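Local coordinates for tungstate ABC transporter, periplasmic tungstate-binding protein (Geobacter sulfurreducens, PDB 3LR1), which probably binds tungstate in the periplasm and delivers it to an ABC transporter for uptake into the cell, at residues A[53-58]-A[202-207]; A[81-86]-A[231-236]; A[117-122]-A[155-160]. All coordinates share one frame; numbering follows the deposited sequence.

Interaction 1 of 3, residues A[53-58]-A[202-207]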
loop_
_atom_site.group_PDB
_atom_site.type_symbol
_atom_site.label_atom_id
_atom_site.label_comp_id
_atom_site.label_asym_id
_atom_site.label_seq_id
_atom_site.Cartn_x
_atom_site.Cartn_y
_atom_site.Cartn_z
ATOM N N GLY A 53 -15.689 13.334 -5.793
ATOM C CA GLY A 53 -16.085 12.938 -7.158
ATOM C C GLY A 53 -15.052 13.262 -8.226
ATOM O O GLY A 53 -15.408 13.326 -9.409
ATOM N N ASP A 54 -13.809 13.528 -7.827
ATOM C CA ASP A 54 -12.755 13.954 -8.770
ATOM C C ASP A 54 -12.004 12.774 -9.350
ATOM O O ASP A 54 -11.154 12.964 -10.219
ATOM C CB ASP A 54 -11.758 14.961 -8.113
ATOM C CG ASP A 54 -12.326 16.368 -8.020
ATOM O OD1 ASP A 54 -12.576 16.947 -9.111
ATOM O OD2 ASP A 54 -12.560 16.923 -6.912
ATOM N N VAL A 55 -12.266 11.564 -8.826
ATOM C CA VAL A 55 -11.851 10.338 -9.479
ATOM C C VAL A 55 -13.021 9.378 -9.609
ATOM O O VAL A 55 -14.071 9.565 -8.982
ATOM C CB VAL A 55 -10.706 9.639 -8.717
ATOM C CG1 VAL A 55 -9.425 10.538 -8.755
ATOM C CG2 VAL A 55 -11.126 9.258 -7.233
ATOM N N ASP A 56 -12.846 8.335 -10.434
ATOM C CA ASP A 56 -13.924 7.345 -10.690
ATOM C C ASP A 56 -13.757 6.016 -9.889
ATOM O O ASP A 56 -14.714 5.278 -9.658
ATOM C CB ASP A 56 -13.918 7.053 -12.190
ATOM C CG ASP A 56 -13.946 8.308 -13.043
ATOM O OD1 ASP A 56 -14.997 9.027 -12.982
ATOM O OD2 ASP A 56 -12.948 8.543 -13.800
ATOM N N VAL A 57 -12.504 5.726 -9.519
ATOM C CA VAL A 57 -12.134 4.522 -8.790
ATOM C C VAL A 57 -11.108 4.850 -7.731
ATOM O O VAL A 57 -10.261 5.723 -7.944
ATOM C CB VAL A 57 -11.535 3.508 -9.781
ATOM C CG1 VAL A 57 -11.137 2.213 -9.074
ATOM C CG2 VAL A 57 -12.500 3.144 -10.791
ATOM N N VAL A 58 -11.185 4.165 -6.585
ATOM C CA VAL A 58 -10.225 4.302 -5.531
ATOM C C VAL A 58 -9.594 2.958 -5.309
ATOM O O VAL A 58 -10.314 1.980 -5.163
ATOM C CB VAL A 58 -10.888 4.872 -4.212
ATOM C CG1 VAL A 58 -9.911 4.912 -3.080
ATOM C CG2 VAL A 58 -11.480 6.262 -4.464
HETATM N N MSE A 202 -12.615 0.129 -5.461
HETATM C CA MSE A 202 -14.012 0.582 -5.241
HETATM C C MSE A 202 -14.346 1.597 -6.307
HETATM O O MSE A 202 -13.479 2.368 -6.711
HETATM C CB MSE A 202 -14.183 1.250 -3.871
HETATM C CG MSE A 202 -13.760 0.450 -2.724
HETATM SE SE MSE A 202 -13.664 1.514 -1.122
HETATM C CE MSE A 202 -12.101 2.640 -1.247
ATOM N N ALA A 203 -15.589 1.579 -6.758
ATOM C CA ALA A 203 -16.127 2.546 -7.695
ATOM C C ALA A 203 -16.759 3.678 -6.892
ATOM O O ALA A 203 -17.442 3.430 -5.853
ATOM C CB ALA A 203 -17.129 1.875 -8.635
ATOM N N VAL A 204 -16.518 4.916 -7.356
ATOM C CA VAL A 204 -17.113 6.121 -6.803
ATOM C C VAL A 204 -18.595 6.091 -7.210
ATOM O O VAL A 204 -18.941 5.800 -8.383
ATOM C CB VAL A 204 -16.430 7.385 -7.307
ATOM C CG1 VAL A 204 -17.177 8.633 -6.824
ATOM C CG2 VAL A 204 -14.978 7.415 -6.779
ATOM N N ASN A 205 -19.458 6.341 -6.244
ATOM C CA ASN A 205 -20.915 6.128 -6.410
ATOM C C ASN A 205 -21.572 7.175 -7.309
ATOM O O ASN A 205 -21.635 8.335 -6.954
ATOM C CB ASN A 205 -21.553 6.128 -5.033
ATOM C CG ASN A 205 -22.980 5.751 -5.054
ATOM O OD1 ASN A 205 -23.558 5.546 -6.115
ATOM N ND2 ASN A 205 -23.586 5.696 -3.886
ATOM N N PRO A 206 -22.071 6.766 -8.476
ATOM C CA PRO A 206 -22.716 7.771 -9.342
ATOM C C PRO A 206 -24.038 8.307 -8.794
ATOM O O PRO A 206 -24.517 9.319 -9.302
ATOM C CB PRO A 206 -22.988 7.008 -10.630
ATOM C CG PRO A 206 -23.047 5.534 -10.203
ATOM C CD PRO A 206 -22.148 5.399 -9.025
ATOM N N LYS A 207 -24.661 7.642 -7.801
ATOM C CA LYS A 207 -25.826 8.290 -7.133
ATOM C C LYS A 207 -25.382 9.572 -6.402
ATOM O O LYS A 207 -26.179 10.483 -6.259
ATOM C CB LYS A 207 -26.547 7.366 -6.162
ATOM C CG LYS A 207 -27.085 6.052 -6.750
ATOM C CD LYS A 207 -27.633 6.161 -8.163
ATOM C CE LYS A 207 -28.941 6.869 -8.241
ATOM N NZ LYS A 207 -30.028 6.107 -9.055
#

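Interaction 2 of 3, residues A[81-86]-A[231-236]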
loop_
_atom_site.group_PDB
_atom_site.type_symbol
_atom_site.label_atom_id
_atom_site.label_comp_id
_atom_site.label_asym_id
_atom_site.label_seq_id
_atom_site.Cartn_x
_atom_site.Cartn_y
_atom_site.Cartn_z
ATOM N N VAL A 81 -8.442 -7.117 -3.589
ATOM C CA VAL A 81 -7.417 -7.383 -4.546
ATOM C C VAL A 81 -6.218 -7.851 -3.725
ATOM O O VAL A 81 -5.526 -7.060 -3.049
ATOM C CB VAL A 81 -7.049 -6.139 -5.356
ATOM C CG1 VAL A 81 -5.844 -6.444 -6.242
ATOM C CG2 VAL A 81 -8.229 -5.661 -6.131
HETATM N N MSE A 82 -6.009 -9.171 -3.754
HETATM C CA MSE A 82 -5.012 -9.774 -2.907
HETATM C C MSE A 82 -3.716 -9.523 -3.582
HETATM O O MSE A 82 -3.453 -10.036 -4.669
HETATM C CB MSE A 82 -5.268 -11.273 -2.725
HETATM C CG MSE A 82 -6.605 -11.548 -1.938
HETATM SE SE MSE A 82 -6.547 -10.940 -0.031
HETATM C CE MSE A 82 -8.042 -9.907 -0.316
ATOM N N TYR A 83 -2.870 -8.746 -2.924
ATOM C CA TYR A 83 -1.575 -8.437 -3.510
ATOM C C TYR A 83 -0.633 -7.996 -2.445
ATOM O O TYR A 83 -1.046 -7.374 -1.471
ATOM C CB TYR A 83 -1.716 -7.321 -4.560
ATOM C CG TYR A 83 -0.412 -6.721 -4.960
ATOM C CD1 TYR A 83 0.563 -7.498 -5.526
ATOM C CD2 TYR A 83 -0.168 -5.374 -4.787
ATOM C CE1 TYR A 83 1.821 -6.959 -5.897
ATOM C CE2 TYR A 83 1.073 -4.800 -5.158
ATOM C CZ TYR A 83 2.069 -5.621 -5.697
ATOM O OH TYR A 83 3.318 -5.154 -6.066
ATOM N N ASN A 84 0.640 -8.303 -2.633
ATOM C CA ASN A 84 1.698 -7.773 -1.842
ATOM C C ASN A 84 1.794 -8.381 -0.443
ATOM O O ASN A 84 0.829 -9.102 0.029
ATOM C CB ASN A 84 1.514 -6.259 -1.733
ATOM C CG ASN A 84 2.835 -5.475 -1.769
ATOM O OD1 ASN A 84 3.925 -6.011 -1.554
ATOM N ND2 ASN A 84 2.713 -4.177 -1.950
ATOM N N ASP A 85 2.924 -8.116 0.226
ATOM C CA ASP A 85 3.069 -8.600 1.587
ATOM C C ASP A 85 4.049 -7.741 2.397
ATOM O O ASP A 85 4.752 -6.936 1.826
ATOM C CB ASP A 85 3.484 -10.055 1.615
ATOM C CG ASP A 85 4.834 -10.299 1.023
ATOM O OD1 ASP A 85 5.697 -10.900 1.692
ATOM O OD2 ASP A 85 5.082 -9.882 -0.093
ATOM N N PHE A 86 4.090 -7.929 3.711
ATOM C CA PHE A 86 4.920 -7.077 4.513
ATOM C C PHE A 86 6.233 -7.768 4.893
ATOM O O PHE A 86 6.224 -8.928 5.306
ATOM C CB PHE A 86 4.198 -6.638 5.760
ATOM C CG PHE A 86 3.110 -5.638 5.499
ATOM C CD1 PHE A 86 3.414 -4.362 5.089
ATOM C CD2 PHE A 86 1.789 -5.974 5.754
ATOM C CE1 PHE A 86 2.398 -3.425 4.874
ATOM C CE2 PHE A 86 0.785 -5.076 5.529
ATOM C CZ PHE A 86 1.100 -3.787 5.109
ATOM N N LYS A 231 -3.840 -13.125 -12.866
ATOM C CA LYS A 231 -2.626 -13.707 -13.357
ATOM C C LYS A 231 -1.495 -12.701 -13.394
ATOM O O LYS A 231 -0.374 -13.012 -13.051
ATOM C CB LYS A 231 -2.820 -14.326 -14.744
ATOM C CG LYS A 231 -1.648 -15.190 -15.092
ATOM C CD LYS A 231 -1.839 -15.840 -16.462
ATOM C CE LYS A 231 -0.494 -16.188 -17.137
ATOM N NZ LYS A 231 -0.461 -15.698 -18.586
ATOM N N ILE A 232 -1.779 -11.473 -13.795
ATOM C CA ILE A 232 -0.746 -10.471 -13.798
ATOM C C ILE A 232 -0.290 -10.184 -12.369
ATOM O O ILE A 232 0.921 -10.052 -12.103
ATOM C CB ILE A 232 -1.247 -9.146 -14.453
ATOM C CG1 ILE A 232 -1.387 -9.378 -15.971
ATOM C CG2 ILE A 232 -0.265 -7.995 -14.090
ATOM C CD1 ILE A 232 -2.073 -8.243 -16.757
ATOM N N ILE A 233 -1.268 -10.089 -11.458
ATOM C CA ILE A 233 -0.957 -9.734 -10.069
ATOM C C ILE A 233 -0.154 -10.854 -9.439
ATOM O O ILE A 233 0.799 -10.594 -8.699
ATOM C CB ILE A 233 -2.246 -9.414 -9.264
ATOM C CG1 ILE A 233 -2.890 -8.130 -9.831
ATOM C CG2 ILE A 233 -1.975 -9.302 -7.744
ATOM C CD1 ILE A 233 -4.342 -7.964 -9.379
ATOM N N SER A 234 -0.525 -12.098 -9.731
ATOM C CA SER A 234 0.205 -13.236 -9.141
ATOM C C SER A 234 1.572 -13.456 -9.792
ATOM O O SER A 234 2.470 -13.933 -9.115
ATOM C CB SER A 234 -0.602 -14.529 -9.208
ATOM O OG SER A 234 -0.552 -14.999 -10.535
ATOM N N ASP A 235 1.729 -13.097 -11.079
ATOM C CA ASP A 235 3.023 -13.224 -11.815
ATOM C C ASP A 235 3.984 -12.071 -11.505
ATOM O O ASP A 235 5.151 -12.159 -11.776
ATOM C CB ASP A 235 2.809 -13.205 -13.342
ATOM C CG ASP A 235 2.326 -14.549 -13.913
ATOM O OD1 ASP A 235 1.924 -15.426 -13.126
ATOM O OD2 ASP A 235 2.336 -14.699 -15.175
ATOM N N TYR A 236 3.470 -10.993 -10.936
ATOM C CA TYR A 236 4.196 -9.739 -10.900
ATOM C C TYR A 236 5.439 -9.822 -9.994
ATOM O O TYR A 236 5.322 -10.178 -8.801
ATOM C CB TYR A 236 3.278 -8.583 -10.455
ATOM C CG TYR A 236 4.030 -7.306 -10.489
ATOM C CD1 TYR A 236 4.575 -6.864 -11.674
ATOM C CD2 TYR A 236 4.289 -6.573 -9.332
ATOM C CE1 TYR A 236 5.375 -5.702 -11.732
ATOM C CE2 TYR A 236 5.022 -5.411 -9.395
ATOM C CZ TYR A 236 5.593 -4.975 -10.580
ATOM O OH TYR A 236 6.344 -3.766 -10.611
#

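Interaction 3 of 3, residues A[117-122]-A[155-160]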
loop_
_atom_site.group_PDB
_atom_site.type_symbol
_atom_site.label_atom_id
_atom_site.label_comp_id
_atom_site.label_asym_id
_atom_site.label_seq_id
_atom_site.Cartn_x
_atom_site.Cartn_y
_atom_site.Cartn_z
ATOM N N THR A 117 17.004 1.459 16.160
ATOM C CA THR A 117 16.235 2.488 15.525
ATOM C C THR A 117 15.256 1.884 14.523
ATOM O O THR A 117 15.658 1.015 13.753
ATOM C CB THR A 117 17.139 3.472 14.834
ATOM O OG1 THR A 117 18.045 4.014 15.814
ATOM C CG2 THR A 117 16.320 4.586 14.286
ATOM N N PHE A 118 13.997 2.330 14.572
ATOM C CA PHE A 118 12.902 1.804 13.753
ATOM C C PHE A 118 12.027 2.991 13.270
ATOM O O PHE A 118 11.565 3.823 14.074
ATOM C CB PHE A 118 12.025 0.788 14.522
ATOM C CG PHE A 118 10.789 0.345 13.766
ATOM C CD1 PHE A 118 10.808 -0.816 12.977
ATOM C CD2 PHE A 118 9.631 1.093 13.820
ATOM C CE1 PHE A 118 9.697 -1.194 12.263
ATOM C CE2 PHE A 118 8.480 0.699 13.123
ATOM C CZ PHE A 118 8.518 -0.416 12.321
ATOM N N ILE A 119 11.778 3.044 11.952
ATOM C CA ILE A 119 10.953 4.114 11.367
ATOM C C ILE A 119 9.526 3.625 11.098
ATOM O O ILE A 119 9.296 2.722 10.242
ATOM C CB ILE A 119 11.527 4.591 10.041
ATOM C CG1 ILE A 119 13.055 4.680 10.075
ATOM C CG2 ILE A 119 10.915 5.903 9.640
ATOM C CD1 ILE A 119 13.691 5.555 11.206
ATOM N N SER A 120 8.575 4.263 11.788
ATOM C CA SER A 120 7.163 4.093 11.547
ATOM C C SER A 120 6.739 4.995 10.407
ATOM O O SER A 120 7.259 6.073 10.264
ATOM C CB SER A 120 6.392 4.490 12.791
ATOM O OG SER A 120 5.006 4.362 12.631
ATOM N N ARG A 121 5.776 4.574 9.617
ATOM C CA ARG A 121 5.163 5.464 8.621
ATOM C C ARG A 121 4.461 6.610 9.364
ATOM O O ARG A 121 4.464 7.754 8.879
ATOM C CB ARG A 121 4.169 4.734 7.748
ATOM C CG ARG A 121 4.784 3.755 6.719
ATOM C CD ARG A 121 5.282 4.540 5.504
ATOM N NE ARG A 121 4.162 5.244 4.883
ATOM C CZ ARG A 121 3.233 4.692 4.113
ATOM N NH1 ARG A 121 3.303 3.414 3.776
ATOM N NH2 ARG A 121 2.219 5.440 3.676
ATOM N N GLY A 122 3.874 6.305 10.527
ATOM C CA GLY A 122 3.154 7.301 11.326
ATOM C C GLY A 122 2.144 8.169 10.572
ATOM O O GLY A 122 2.110 9.390 10.767
ATOM N N GLY A 155 8.156 5.231 0.366
ATOM C CA GLY A 155 9.388 5.573 -0.317
ATOM C C GLY A 155 10.274 6.420 0.561
ATOM O O GLY A 155 11.466 6.106 0.808
ATOM N N PRO A 156 9.716 7.517 1.069
ATOM C CA PRO A 156 10.555 8.337 1.963
ATOM C C PRO A 156 10.948 7.627 3.257
ATOM O O PRO A 156 11.994 7.935 3.832
ATOM C CB PRO A 156 9.678 9.550 2.268
ATOM C CG PRO A 156 8.691 9.599 1.145
ATOM C CD PRO A 156 8.669 8.296 0.406
ATOM N N VAL A 157 10.111 6.689 3.729
ATOM C CA VAL A 157 10.511 5.963 4.922
ATOM C C VAL A 157 11.693 5.026 4.607
ATOM O O VAL A 157 12.610 4.941 5.384
ATOM C CB VAL A 157 9.307 5.257 5.581
ATOM C CG1 VAL A 157 9.803 4.174 6.558
ATOM C CG2 VAL A 157 8.433 6.406 6.289
ATOM N N ILE A 158 11.687 4.360 3.451
ATOM C CA ILE A 158 12.823 3.489 3.078
ATOM C C ILE A 158 14.080 4.342 2.965
ATOM O O ILE A 158 15.188 3.962 3.442
ATOM C CB ILE A 158 12.573 2.704 1.775
ATOM C CG1 ILE A 158 11.431 1.700 1.984
ATOM C CG2 ILE A 158 13.890 2.049 1.334
ATOM C CD1 ILE A 158 10.869 1.011 0.649
ATOM N N THR A 159 13.954 5.537 2.397
ATOM C CA THR A 159 15.129 6.411 2.348
ATOM C C THR A 159 15.623 6.821 3.724
ATOM O O THR A 159 16.828 6.872 3.947
ATOM C CB THR A 159 14.791 7.664 1.512
ATOM O OG1 THR A 159 14.439 7.246 0.207
ATOM C CG2 THR A 159 15.950 8.651 1.388
HETATM N N MSE A 160 14.714 7.197 4.629
HETATM C CA MSE A 160 15.125 7.628 5.971
HETATM C C MSE A 160 15.718 6.420 6.706
HETATM O O MSE A 160 16.740 6.550 7.314
HETATM C CB MSE A 160 13.940 8.191 6.743
HETATM C CG MSE A 160 14.322 8.907 8.083
HETATM SE SE MSE A 160 12.696 9.424 9.094
HETATM C CE MSE A 160 11.508 9.861 7.605
#

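Interaction 1 of 3, residues A[53-58]-A[202-207]
Val57 and Val58 pair with Ala203 and Met202 in an antiparallel ladder of the central sheet, where strand 57-60 meets the end of strand 197-204. Val58 N donates to Met202 O at 2.9 Å and Met202 N returns a bond to Val58 O at 3.0 Å, the signature of a hydrogen-bonded pair. A third bond, Val204 N to Asp56 O, is nearly straight (177° at the hydrogen), although its donor stands above the carbonyl plane. Beside Val58 on the same face of the sheet, selenomethionine Met202 bends at chi3 (-74°) and brings CE to 3.6 Å from Val58 CG1; Phe69 of helix 63-71 packs against both. On the opposite face Val57 and Ala203 meet helix 214-224, whose Met218 and Ile221 lie against the small alanine methyl. Val204 points toward 53-58, and its CG2 comes to 3.2 Å from Val55 O. Asp56 OD1 accepts from Lys213 N and OD2 from Lys8 N, so both oxygens of this buried carboxylate have a hydrogen-bond partner. Beta-branched valines suit these extended, enclosed positions. An antiparallel returning strand beside the parallel strands 57-60, 6-12 and 35-41, with helices on both faces, is typical of the type II periplasmic-binding-protein fold.

Interaction 2 of 3, residues A[81-86]-A[231-236]
Ile233 of the C-terminal helix points at the strand of Val81 and Tyr83 and meets it with both of its branches. CG2, anti to the backbone N, comes down on the backbone and the root of the tyrosine: it lies 3.5 Å from Met82 O and 3.8 Å from Tyr83 CB, approaching the ring obliquely near Tyr83 CD1. The other branch ends in Ile233 CD1, which touches Val81 CG1 at 3.8 Å, the two side chains lying roughly perpendicular. A branched aliphatic residue suits this place because one branch can touch the backbone and Tyr83 while the other touches Val81; Leu24 and Val224 of other helices close round it.

Tyr83 extends onward to Tyr236, the last residue of the chain. Its OH sits at the edge of the Tyr236 ring and near its plane, 3.7 Å from Tyr236 CD2, while one face of the Tyr83 ring has Asn84 CB 3.6 Å above its centre. Tyrosine suits both places because the ring packs while the hydroxyl reaches Ser18, OG for Tyr83 and the carbonyl O for Tyr236. Strand 81-83 and helix 231-235 run nearly in the same direction, 19° between their axes, which approach to 8.9 Å. A helix packed on a strand of the sheet is the layered alpha/beta arrangement of the lobes of periplasmic binding proteins.

Interaction 3 of 3, residues A[117-122]-A[155-160]
Ile119 and Val157 carry the apolar part of this contact, the two side chains running antiparallel alongside one another between strand 118-120 and helix 154-164. Ile119 CG2 rests 3.7 Å from Val157 CG1, and the same methyl lies 4.0 Å from SE of selenomethionine Met160, one helical turn further on. Met160 keeps its chain extended through chi2 (-174°), which carries SE across to the isoleucine. Branched aliphatics give the strand and helix broad, rigid surfaces, while the flexible selenomethionine fills in beside them.

The axes approach to 8.9 Å and run nearly antiparallel, at 165°. The helix belongs to a beta-alpha-beta crossover: it links strands 147-149 and 167-171, parallel to one another, and in passing packs over strand 118-120, which lies between them.

A second kind of packing comes from a polar residue. The aliphatic part of Arg121 crosses Val157 obliquely, and the bend at chi2 (-80°) places CD 3.7 Å from Val157 CG2.

The polar end of Arg121 is held by partners outside the two segments. NE donates to Gln152 O and NH2 forms a salt bridge with Asp123, two bonds that would limit its rotation. The side chain comes to about 4 Å from a bound tungsten ion, and a positive group there is consistent with binding an oxyanion. Ser120 turns its CB away from the helix, and its OG is hydrogen-bonded to Glu131.

Overall arrangement
All three contacts are largely buried and reach the same mixed sheet. Interaction 1 joins two strands edge to edge, and is the one built on backbone hydrogen bonds; interactions 2 and 3 set a helix against a strand through side chains, with no hydrogen bond across, and the two helices run in opposite senses relative to their strands. Interaction 2 is the one in which exposed residues, Met82 and Tyr236, take part. Strands 197-204 and 78-90 are sheet neighbours, linking interactions 1 and 2, whereas interaction 3 lies across the chain's centre from both. It alone brings a charged side chain close to bound tungsten, the others standing about 10 to 12 Å from such an ion.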